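Local coordinates for BRO1 protein (Saccharomyces cerevisiae, PDB 1ZB1) that is the Bro1 domain of an adapter that takes part in sorting cargo proteins into intralumenal vesicles of multivesicular bodies and recruits the DOA4 deubiquitinase to endosomes, at residues A[14-19]-A[99-104]; A[67-72]-A[130-135]. All blocks are in the same frame, centred on the assembly; numbering follows the deposited sequence.

Contact 1: residues A[14-19]-A[99-104]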
loop_
_atom_site.group_PDB
_atom_site.type_symbol
_atom_site.label_atom_id
_atom_site.label_comp_id
_atom_site.label_asym_id
_atom_site.label_seq_id
_atom_site.Cartn_x
_atom_site.Cartn_y
_atom_site.Cartn_z
ATOM N N LYS A 14 1.280 5.315 -8.814
ATOM C CA LYS A 14 1.987 6.386 -9.515
ATOM C C LYS A 14 2.604 7.435 -8.611
ATOM O O LYS A 14 2.024 7.806 -7.589
ATOM C CB LYS A 14 1.033 7.076 -10.495
ATOM C CG LYS A 14 0.481 6.145 -11.566
ATOM C CD LYS A 14 1.602 5.623 -12.447
ATOM C CE LYS A 14 1.072 4.728 -13.554
ATOM N NZ LYS A 14 2.168 4.195 -14.410
ATOM N N LEU A 15 3.781 7.913 -9.004
ATOM C CA LEU A 15 4.497 8.950 -8.259
ATOM C C LEU A 15 3.951 10.324 -8.639
ATOM O O LEU A 15 3.336 10.488 -9.701
ATOM C CB LEU A 15 5.989 8.936 -8.614
ATOM C CG LEU A 15 6.860 7.751 -8.213
ATOM C CD1 LEU A 15 8.261 7.881 -8.872
ATOM C CD2 LEU A 15 6.974 7.721 -6.688
ATOM N N LYS A 16 4.167 11.307 -7.770
ATOM C CA LYS A 16 3.759 12.674 -8.068
ATOM C C LYS A 16 5.012 13.387 -8.583
ATOM O O LYS A 16 6.071 13.293 -7.968
ATOM C CB LYS A 16 3.245 13.385 -6.807
ATOM C CG LYS A 16 1.944 12.795 -6.226
ATOM C CD LYS A 16 1.610 13.410 -4.862
ATOM C CE LYS A 16 1.362 14.913 -4.955
ATOM N NZ LYS A 16 0.354 15.242 -6.016
ATOM N N ASP A 17 4.905 14.079 -9.714
ATOM C CA ASP A 17 6.054 14.795 -10.254
ATOM C C ASP A 17 6.154 16.163 -9.577
ATOM O O ASP A 17 5.189 16.639 -8.986
ATOM C CB ASP A 17 5.925 14.987 -11.772
ATOM C CG ASP A 17 5.938 13.672 -12.533
ATOM O OD1 ASP A 17 6.558 12.706 -12.043
ATOM O OD2 ASP A 17 5.338 13.602 -13.628
ATOM N N THR A 18 7.328 16.781 -9.658
ATOM C CA THR A 18 7.550 18.096 -9.062
ATOM C C THR A 18 8.469 18.913 -9.954
ATOM O O THR A 18 9.235 18.362 -10.745
ATOM C CB THR A 18 8.215 17.989 -7.671
ATOM O OG1 THR A 18 8.344 19.295 -7.096
ATOM C CG2 THR A 18 9.626 17.370 -7.791
ATOM N N GLU A 19 8.402 20.230 -9.831
ATOM C CA GLU A 19 9.270 21.081 -10.627
ATOM C C GLU A 19 10.589 21.280 -9.898
ATOM O O GLU A 19 10.634 21.274 -8.668
ATOM C CB GLU A 19 8.608 22.440 -10.889
ATOM C CG GLU A 19 7.407 22.334 -11.816
ATOM C CD GLU A 19 6.933 23.672 -12.333
ATOM O OE1 GLU A 19 6.071 23.669 -13.241
ATOM O OE2 GLU A 19 7.414 24.718 -11.838
ATOM N N TRP A 99 4.035 20.857 -6.978
ATOM C CA TRP A 99 3.755 19.439 -7.239
ATOM C C TRP A 99 2.573 19.156 -8.160
ATOM O O TRP A 99 1.536 19.823 -8.090
ATOM C CB TRP A 99 3.524 18.685 -5.922
ATOM C CG TRP A 99 4.740 18.615 -5.048
ATOM C CD1 TRP A 99 5.200 19.580 -4.203
ATOM C CD2 TRP A 99 5.673 17.533 -4.970
ATOM N NE1 TRP A 99 6.369 19.166 -3.599
ATOM C CE2 TRP A 99 6.680 17.912 -4.054
ATOM C CE3 TRP A 99 5.758 16.274 -5.586
ATOM C CZ2 TRP A 99 7.760 17.080 -3.737
ATOM C CZ3 TRP A 99 6.840 15.442 -5.266
ATOM C CH2 TRP A 99 7.823 15.854 -4.351
ATOM N N TYR A 100 2.736 18.140 -9.004
ATOM C CA TYR A 100 1.701 17.710 -9.939
ATOM C C TYR A 100 0.919 16.528 -9.365
ATOM O O TYR A 100 1.459 15.723 -8.604
ATOM C CB TYR A 100 2.321 17.251 -11.269
ATOM C CG TYR A 100 2.931 18.338 -12.127
ATOM C CD1 TYR A 100 4.196 18.862 -11.845
ATOM C CD2 TYR A 100 2.251 18.821 -13.249
ATOM C CE1 TYR A 100 4.771 19.841 -12.667
ATOM C CE2 TYR A 100 2.813 19.798 -14.071
ATOM C CZ TYR A 100 4.067 20.299 -13.778
ATOM O OH TYR A 100 4.619 21.243 -14.607
ATOM N N ASP A 101 -0.350 16.412 -9.736
ATOM C CA ASP A 101 -1.151 15.285 -9.277
ATOM C C ASP A 101 -0.643 14.027 -10.000
ATOM O O ASP A 101 -0.227 14.104 -11.160
ATOM C CB ASP A 101 -2.629 15.482 -9.631
ATOM C CG ASP A 101 -3.337 16.456 -8.709
ATOM O OD1 ASP A 101 -2.744 16.878 -7.695
ATOM O OD2 ASP A 101 -4.503 16.784 -9.002
ATOM N N ALA A 102 -0.684 12.881 -9.322
ATOM C CA ALA A 102 -0.248 11.623 -9.933
ATOM C C ALA A 102 -1.067 11.374 -11.199
ATOM O O ALA A 102 -2.274 11.625 -11.227
ATOM C CB ALA A 102 -0.428 10.459 -8.949
ATOM N N GLU A 103 -0.414 10.880 -12.246
ATOM C CA GLU A 103 -1.095 10.634 -13.514
ATOM C C GLU A 103 -1.495 9.179 -13.739
ATOM O O GLU A 103 -0.667 8.355 -14.119
ATOM C CB GLU A 103 -0.214 11.109 -14.673
ATOM C CG GLU A 103 -0.042 12.615 -14.717
ATOM C CD GLU A 103 0.869 13.087 -15.836
ATOM O OE1 GLU A 103 0.867 14.303 -16.115
ATOM O OE2 GLU A 103 1.588 12.253 -16.429
ATOM N N TYR A 104 -2.765 8.862 -13.503
ATOM C CA TYR A 104 -3.241 7.497 -13.709
ATOM C C TYR A 104 -3.860 7.369 -15.096
ATOM O O TYR A 104 -3.233 6.869 -16.031
ATOM C CB TYR A 104 -4.292 7.112 -12.663
ATOM C CG TYR A 104 -3.814 7.142 -11.230
ATOM C CD1 TYR A 104 -4.082 8.235 -10.416
ATOM C CD2 TYR A 104 -3.104 6.069 -10.682
ATOM C CE1 TYR A 104 -3.667 8.267 -9.094
ATOM C CE2 TYR A 104 -2.678 6.090 -9.353
ATOM C CZ TYR A 104 -2.966 7.197 -8.567
ATOM O OH TYR A 104 -2.569 7.244 -7.251
HETATM O O HOH W 1 -0.183 6.587 -6.472
HETATM O O HOH W 2 2.331 10.650 -12.175
HETATM O O HOH W 3 -0.445 17.959 -6.781
HETATM O O HOH W 4 2.568 13.682 -11.498
HETATM O O HOH W 5 2.945 14.921 -14.186
#
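Residues 14-19 run nearly antiparallel to residues 99-104, and a single beta bridge pairs Thr18 with Trp99. Between the two segments one backbone hydrogen bond forms, almost straight: Tyr100 N gives its hydrogen to Asp17 O at 2.9 Å, 177° at the hydrogen. Just beyond, Glu19 pairs with Thr98. Thr18 OG1 is anti to its backbone N (chi1 -177°), beside the carbonyl carbon, and bonds to Thr98 O and Arg56. Thr18 CB sits over one face of the indole, 3.6 Å from the centroid of the Trp99 six-membered ring, a CH-pi contact. The Lys16 chain is bent near its end, at chi3 and chi4. Lys16 NZ comes within 2.9 Å of Tyr100 O, a hydrogen bond from above the carbonyl plane. The carboxylates of Asp101, in a long salt bridge, and Asp173 probably offset its charge; Ser171 and a water add polar bonds. Glu19 CG lies 3.7 Å from Tyr100 CE1 at the ring edge, while Glu19 OE1 pairs with Lys112. Beyond Asp17 the chains stay close, but waters link Asp17 N to Asp101 O and Leu15 O to Glu103 N. Lys14 CG passes Tyr104 CD2 at 3.7 Å. The pairing is an isolated antiparallel bridge, extended by water links, that lays the N-terminal segment along strand 97-100 of the Bro1 domain, on the side not paired with strand 112-115.

Contact 2: residues A[67-72]-A[130-135]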
loop_
_atom_site.group_PDB
_atom_site.type_symbol
_atom_site.label_atom_id
_atom_site.label_comp_id
_atom_site.label_asym_id
_atom_site.label_seq_id
_atom_site.Cartn_x
_atom_site.Cartn_y
_atom_site.Cartn_z
ATOM N N SER A 67 17.544 3.140 -3.681
ATOM C CA SER A 67 18.372 4.336 -3.598
ATOM C C SER A 67 17.481 5.590 -3.639
ATOM O O SER A 67 17.723 6.560 -2.917
ATOM C CB SER A 67 19.379 4.352 -4.755
ATOM O OG SER A 67 20.310 5.418 -4.630
ATOM N N LEU A 68 16.454 5.562 -4.485
ATOM C CA LEU A 68 15.510 6.680 -4.606
ATOM C C LEU A 68 14.786 6.873 -3.266
ATOM O O LEU A 68 14.579 7.999 -2.813
ATOM C CB LEU A 68 14.482 6.382 -5.709
ATOM C CG LEU A 68 13.467 7.496 -6.012
ATOM C CD1 LEU A 68 14.187 8.707 -6.618
ATOM C CD2 LEU A 68 12.421 6.976 -6.985
ATOM N N SER A 69 14.414 5.760 -2.640
ATOM C CA SER A 69 13.737 5.763 -1.338
ATOM C C SER A 69 14.624 6.446 -0.291
ATOM O O SER A 69 14.183 7.321 0.470
ATOM C CB SER A 69 13.445 4.315 -0.918
ATOM O OG SER A 69 12.935 4.236 0.401
ATOM N N GLU A 70 15.887 6.037 -0.257
ATOM C CA GLU A 70 16.857 6.611 0.669
ATOM C C GLU A 70 16.916 8.138 0.546
ATOM O O GLU A 70 16.916 8.842 1.561
ATOM C CB GLU A 70 18.247 6.026 0.389
ATOM C CG GLU A 70 19.342 6.509 1.330
ATOM C CD GLU A 70 20.733 6.147 0.821
ATOM O OE1 GLU A 70 20.850 5.125 0.112
ATOM O OE2 GLU A 70 21.704 6.877 1.130
ATOM N N GLN A 71 16.985 8.650 -0.687
ATOM C CA GLN A 71 17.059 10.103 -0.890
ATOM C C GLN A 71 15.824 10.798 -0.320
ATOM O O GLN A 71 15.922 11.861 0.297
ATOM C CB GLN A 71 17.179 10.451 -2.382
ATOM C CG GLN A 71 18.262 9.691 -3.140
ATOM C CD GLN A 71 19.602 9.673 -2.429
ATOM O OE1 GLN A 71 20.203 8.613 -2.259
ATOM N NE2 GLN A 71 20.084 10.839 -2.019
ATOM N N ASN A 72 14.659 10.199 -0.542
ATOM C CA ASN A 72 13.410 10.771 -0.043
ATOM C C ASN A 72 13.296 10.747 1.481
ATOM O O ASN A 72 12.814 11.711 2.075
ATOM C CB ASN A 72 12.223 10.052 -0.682
ATOM C CG ASN A 72 11.894 10.600 -2.058
ATOM O OD1 ASN A 72 11.173 11.596 -2.181
ATOM N ND2 ASN A 72 12.441 9.969 -3.103
ATOM N N ALA A 130 5.830 6.338 0.181
ATOM C CA ALA A 130 4.899 5.209 0.273
ATOM C C ALA A 130 4.848 4.464 -1.060
ATOM O O ALA A 130 4.897 3.226 -1.106
ATOM C CB ALA A 130 3.497 5.714 0.654
ATOM N N VAL A 131 4.741 5.215 -2.152
ATOM C CA VAL A 131 4.695 4.593 -3.476
ATOM C C VAL A 131 5.996 3.832 -3.749
ATOM O O VAL A 131 5.976 2.713 -4.266
ATOM C CB VAL A 131 4.492 5.648 -4.596
ATOM C CG1 VAL A 131 4.683 5.003 -5.968
ATOM C CG2 VAL A 131 3.078 6.242 -4.504
ATOM N N ILE A 132 7.124 4.441 -3.404
ATOM C CA ILE A 132 8.411 3.801 -3.640
ATOM C C ILE A 132 8.521 2.475 -2.874
ATOM O O ILE A 132 9.126 1.521 -3.363
ATOM C CB ILE A 132 9.574 4.755 -3.282
ATOM C CG1 ILE A 132 9.557 5.951 -4.248
ATOM C CG2 ILE A 132 10.916 4.023 -3.399
ATOM C CD1 ILE A 132 10.519 7.066 -3.887
ATOM N N PHE A 133 7.933 2.398 -1.685
ATOM C CA PHE A 133 7.973 1.141 -0.949
ATOM C C PHE A 133 7.233 0.062 -1.759
ATOM O O PHE A 133 7.654 -1.091 -1.772
ATOM C CB PHE A 133 7.334 1.274 0.443
ATOM C CG PHE A 133 8.269 1.808 1.504
ATOM C CD1 PHE A 133 9.507 1.194 1.746
ATOM C CD2 PHE A 133 7.898 2.898 2.289
ATOM C CE1 PHE A 133 10.353 1.658 2.751
ATOM C CE2 PHE A 133 8.741 3.375 3.306
ATOM C CZ PHE A 133 9.970 2.753 3.537
ATOM N N THR A 134 6.141 0.423 -2.435
ATOM C CA THR A 134 5.428 -0.577 -3.235
ATOM C C THR A 134 6.244 -0.956 -4.473
ATOM O O THR A 134 6.136 -2.080 -4.976
ATOM C CB THR A 134 4.005 -0.102 -3.675
ATOM O OG1 THR A 134 4.108 0.923 -4.674
ATOM C CG2 THR A 134 3.227 0.432 -2.470
ATOM N N GLN A 135 7.070 -0.036 -4.962
ATOM C CA GLN A 135 7.899 -0.336 -6.131
ATOM C C GLN A 135 9.037 -1.281 -5.742
ATOM O O GLN A 135 9.438 -2.143 -6.529
ATOM C CB GLN A 135 8.456 0.953 -6.740
ATOM C CG GLN A 135 7.361 1.906 -7.229
ATOM C CD GLN A 135 7.908 3.190 -7.824
ATOM O OE1 GLN A 135 8.874 3.759 -7.322
ATOM N NE2 GLN A 135 7.270 3.667 -8.891
#
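Ile132 holds CG1 anti to its carbonyl carbon (chi1 -66°), and an anti chi2 extends the chain to CD1. This splits its two branches between different partners on the facing helix. Leu68 has CG anti to the backbone N, which sends its isobutyl group across the end of Ile132 at about a right angle. Leu68 CD2 and Ile132 CD1 meet at 3.6 Å. The same methyl also meets an amide: Asn72 ND2 is 3.6 Å from Ile132 CD1, and these two side chains also cross at about a right angle. The other branch turns to the serine, where Ile132 CG2 packs against Ser69 CB at 3.6 Å. Ile132 therefore fits among Leu68, Ser69 and Asn72, which span one turn of helix 65-86. The segments cross close to antiparallel, with their axes 9.6 Å apart at closest and 160° between their directions. This is the packing of an antiparallel pair, helices 65-86 and 118-139, inside the largely helical Bro1 domain. The small Ser69 is consistent with the close approach there, with Ser69 CA and Ile132 CA 6.1 Å apart. Asn72 is buried, and its ND2 is satisfied by Leu68 O and Ala59 O. Asn72 ND2 donates to Leu68 O at 2.9 Å, with 162° at the hydrogen and the acceptor near the amide plane. Leu68 O also accepts from Asn72 N, so one carbonyl takes both the helical bond and the side-chain bond. The two ND2 bonds fix the turn of the amide beside the Ile132 methyl. The Phe133 ring also comes within 4.3 Å of Ser69, CE1 to OG. Elsewhere on helix 118-139, Ala130 and Thr134 pack on helix 146-165.

How the contacts relate
Helix 118-139 ties the two contacts together. Contact 2 uses its Ile132 face, where all the touching residues are buried. Contact 1 lies farther from the centre of the chain and is only partly buried, with Asp17 and Glu103 exposed. Their chemistry follows from this. The 14-19 and 99-104 pair relies on backbone bonding, a lysine network and bridging waters; the 67-72 and 130-135 pair relies on apolar contacts, with its buried Asn72 nitrogen satisfied within its own helix and by the neighbouring loop. The two meet directly at Leu15, which points away from residues 99-104: Leu15 CD2 packs on Val131 CG1 at 3.6 Å and also reaches Ile132.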